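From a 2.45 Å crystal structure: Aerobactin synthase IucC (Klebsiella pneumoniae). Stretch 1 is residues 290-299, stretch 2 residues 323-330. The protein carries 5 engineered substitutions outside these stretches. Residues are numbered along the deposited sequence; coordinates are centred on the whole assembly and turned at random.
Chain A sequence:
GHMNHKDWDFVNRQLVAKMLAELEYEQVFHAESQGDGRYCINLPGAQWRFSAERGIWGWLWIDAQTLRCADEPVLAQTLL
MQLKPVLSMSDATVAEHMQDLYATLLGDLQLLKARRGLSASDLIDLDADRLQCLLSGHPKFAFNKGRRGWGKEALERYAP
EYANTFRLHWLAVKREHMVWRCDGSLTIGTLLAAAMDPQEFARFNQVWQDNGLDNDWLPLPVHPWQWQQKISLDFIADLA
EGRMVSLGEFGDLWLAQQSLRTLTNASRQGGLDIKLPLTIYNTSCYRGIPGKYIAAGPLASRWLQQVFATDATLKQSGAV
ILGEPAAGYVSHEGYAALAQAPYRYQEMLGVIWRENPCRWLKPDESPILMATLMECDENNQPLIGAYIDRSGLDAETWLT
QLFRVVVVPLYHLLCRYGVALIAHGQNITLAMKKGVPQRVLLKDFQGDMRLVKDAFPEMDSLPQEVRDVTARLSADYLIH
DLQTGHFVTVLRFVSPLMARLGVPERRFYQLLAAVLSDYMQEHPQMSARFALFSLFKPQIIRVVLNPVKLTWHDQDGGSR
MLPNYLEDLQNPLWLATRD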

# COMPACT_ATOMS: atom_id res chain seq x y z
N PRO A 290 3.48 12.03 -23.14
CA PRO A 290 2.77 12.00 -21.86
C PRO A 290 2.18 13.36 -21.49
O PRO A 290 0.96 13.49 -21.40
CB PRO A 290 3.85 11.56 -20.87
CG PRO A 290 4.81 10.78 -21.69
CD PRO A 290 4.82 11.42 -23.04
N GLY A 291 3.05 14.35 -21.28
CA GLY A 291 2.56 15.70 -21.02
C GLY A 291 1.90 16.33 -22.23
O GLY A 291 0.99 17.15 -22.08
N LYS A 292 2.34 15.96 -23.43
CA LYS A 292 1.75 16.52 -24.64
C LYS A 292 0.32 16.02 -24.83
O LYS A 292 -0.58 16.81 -25.16
CB LYS A 292 2.60 16.16 -25.86
N TYR A 293 0.09 14.72 -24.62
CA TYR A 293 -1.25 14.17 -24.82
C TYR A 293 -2.24 14.73 -23.80
O TYR A 293 -3.39 15.02 -24.14
CB TYR A 293 -1.20 12.64 -24.72
N ILE A 294 -1.80 14.91 -22.55
CA ILE A 294 -2.71 15.39 -21.51
C ILE A 294 -3.09 16.85 -21.76
O ILE A 294 -4.19 17.28 -21.38
CB ILE A 294 -2.06 15.22 -20.12
N ALA A 295 -2.21 17.63 -22.38
CA ALA A 295 -2.44 19.06 -22.55
C ALA A 295 -3.18 19.41 -23.84
O ALA A 295 -3.58 20.57 -24.00
CB ALA A 295 -1.10 19.81 -22.53
N ALA A 296 -3.37 18.45 -24.74
CA ALA A 296 -4.04 18.73 -26.01
C ALA A 296 -5.55 18.50 -25.95
O ALA A 296 -6.27 19.02 -26.80
CB ALA A 296 -3.45 17.86 -27.12
N GLY A 297 -6.03 17.75 -24.97
CA GLY A 297 -7.44 17.45 -24.84
C GLY A 297 -8.30 18.70 -24.78
O GLY A 297 -9.30 18.82 -25.50
N PRO A 298 -7.95 19.64 -23.90
CA PRO A 298 -8.70 20.90 -23.85
C PRO A 298 -8.86 21.57 -25.20
O PRO A 298 -9.82 22.31 -25.41
CB PRO A 298 -7.86 21.75 -22.88
CG PRO A 298 -7.26 20.75 -21.96
CD PRO A 298 -6.95 19.55 -22.82
N LEU A 299 -7.93 21.33 -26.13
CA LEU A 299 -8.06 21.87 -27.48
C LEU A 299 -8.78 20.92 -28.43
O LEU A 299 -9.33 21.37 -29.44
CB LEU A 299 -6.68 22.21 -28.05
CG LEU A 299 -6.70 23.33 -29.08
CD1 LEU A 299 -6.87 24.68 -28.40
CD2 LEU A 299 -5.45 23.31 -29.94
N GLY A 323 -16.77 18.91 -22.03
CA GLY A 323 -15.44 19.44 -22.22
C GLY A 323 -14.53 19.25 -21.01
O GLY A 323 -14.96 18.91 -19.91
N GLU A 324 -13.24 19.49 -21.26
CA GLU A 324 -12.20 19.48 -20.23
C GLU A 324 -11.65 20.90 -20.10
O GLU A 324 -10.68 21.25 -20.79
CB GLU A 324 -11.09 18.49 -20.57
CG GLU A 324 -11.53 17.04 -20.54
CD GLU A 324 -10.40 16.08 -20.85
OE1 GLU A 324 -9.29 16.55 -21.20
OE2 GLU A 324 -10.62 14.85 -20.74
N PRO A 325 -12.23 21.75 -19.25
CA PRO A 325 -11.79 23.15 -19.22
C PRO A 325 -10.42 23.35 -18.59
O PRO A 325 -9.75 24.34 -18.93
CB PRO A 325 -12.89 23.85 -18.41
CG PRO A 325 -13.49 22.76 -17.58
CD PRO A 325 -13.42 21.52 -18.42
N ALA A 326 -9.99 22.48 -17.69
CA ALA A 326 -8.73 22.67 -16.98
C ALA A 326 -7.99 21.34 -16.87
O ALA A 326 -8.59 20.28 -16.73
CB ALA A 326 -8.96 23.26 -15.58
N ALA A 327 -6.66 21.43 -16.92
CA ALA A 327 -5.80 20.26 -16.81
C ALA A 327 -4.45 20.71 -16.26
O ALA A 327 -4.09 21.89 -16.31
CB ALA A 327 -5.62 19.56 -18.16
N GLY A 328 -3.70 19.75 -15.72
CA GLY A 328 -2.40 20.06 -15.16
C GLY A 328 -1.56 18.81 -14.96
O GLY A 328 -2.08 17.70 -14.82
N TYR A 329 -0.25 19.02 -14.96
CA TYR A 329 0.70 17.96 -14.65
C TYR A 329 2.02 18.60 -14.23
O TYR A 329 2.21 19.81 -14.35
CB TYR A 329 0.89 17.00 -15.83
CG TYR A 329 1.47 17.65 -17.07
CD1 TYR A 329 2.83 17.83 -17.22
CD2 TYR A 329 0.63 18.07 -18.11
CE1 TYR A 329 3.36 18.41 -18.36
CE2 TYR A 329 1.15 18.65 -19.25
CZ TYR A 329 2.52 18.82 -19.37
OH TYR A 329 3.03 19.41 -20.50
N VAL A 330 2.92 17.76 -13.73
CA VAL A 330 4.20 18.22 -13.19
C VAL A 330 5.31 17.83 -14.15
O VAL A 330 5.24 16.82 -14.85
CB VAL A 330 4.45 17.63 -11.79
CG1 VAL A 330 5.79 18.09 -11.23
CG2 VAL A 330 3.32 18.02 -10.85

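How do the two backbones lie against each other? The helix of residues 291-299 runs nearly antiparallel to the strand that ends at Val330, at 169° between their directions, and the axes come within 8.1 Å. The register therefore descends on one side as it climbs on the other: Gly291 sits across from Tyr329, Ala295 from Ala327, and Pro298 from Glu324. Because strand side chains alternate, Ala327 and Tyr329 both point toward the helix, while Ala326 points away.

What does the tyrosine ring rest on? Gly291 lies over one face, its CA 3.8 Å from the centroid of the Tyr329 ring and 23° off the normal, a CH-pi contact in which weakly polarised C-H bonds meet the aromatic electrons. The lack of a side chain makes this possible, since a CB on Gly291 would fall 2.8 Å from Tyr329 CZ. Ala295 meets the same ring at its edge, with Ala295 CB 4.1 Å from Tyr329 CE2.

Where else do apolar groups meet? Pro298 CG lies 4.3 Å from Ala327 CB, a simple apolar contact. Ile294 CB approaches Tyr329 CD2 at 4.4 Å; the rest of the isoleucine side chain is not modelled, so its full contact cannot be judged.

Do polar atoms tie the stretches together? No clear hydrogen bond crosses between them, and the contact rests largely on packing. Gly291 O accepts the helical hydrogen bond from Ala295 N, at 3.2 Å, and also touches Tyr329 CE2 at 3.2 Å. At the other end, Pro298 CB packs 3.5 Å from Glu324 O; proline has no amide hydrogen to offer. The extended Glu324 side chain reaches to Gly297, with Glu324 OE1 4.2 Å from Gly297 CA, where a CB would clash with Glu324 OE1 at 2.9 Å.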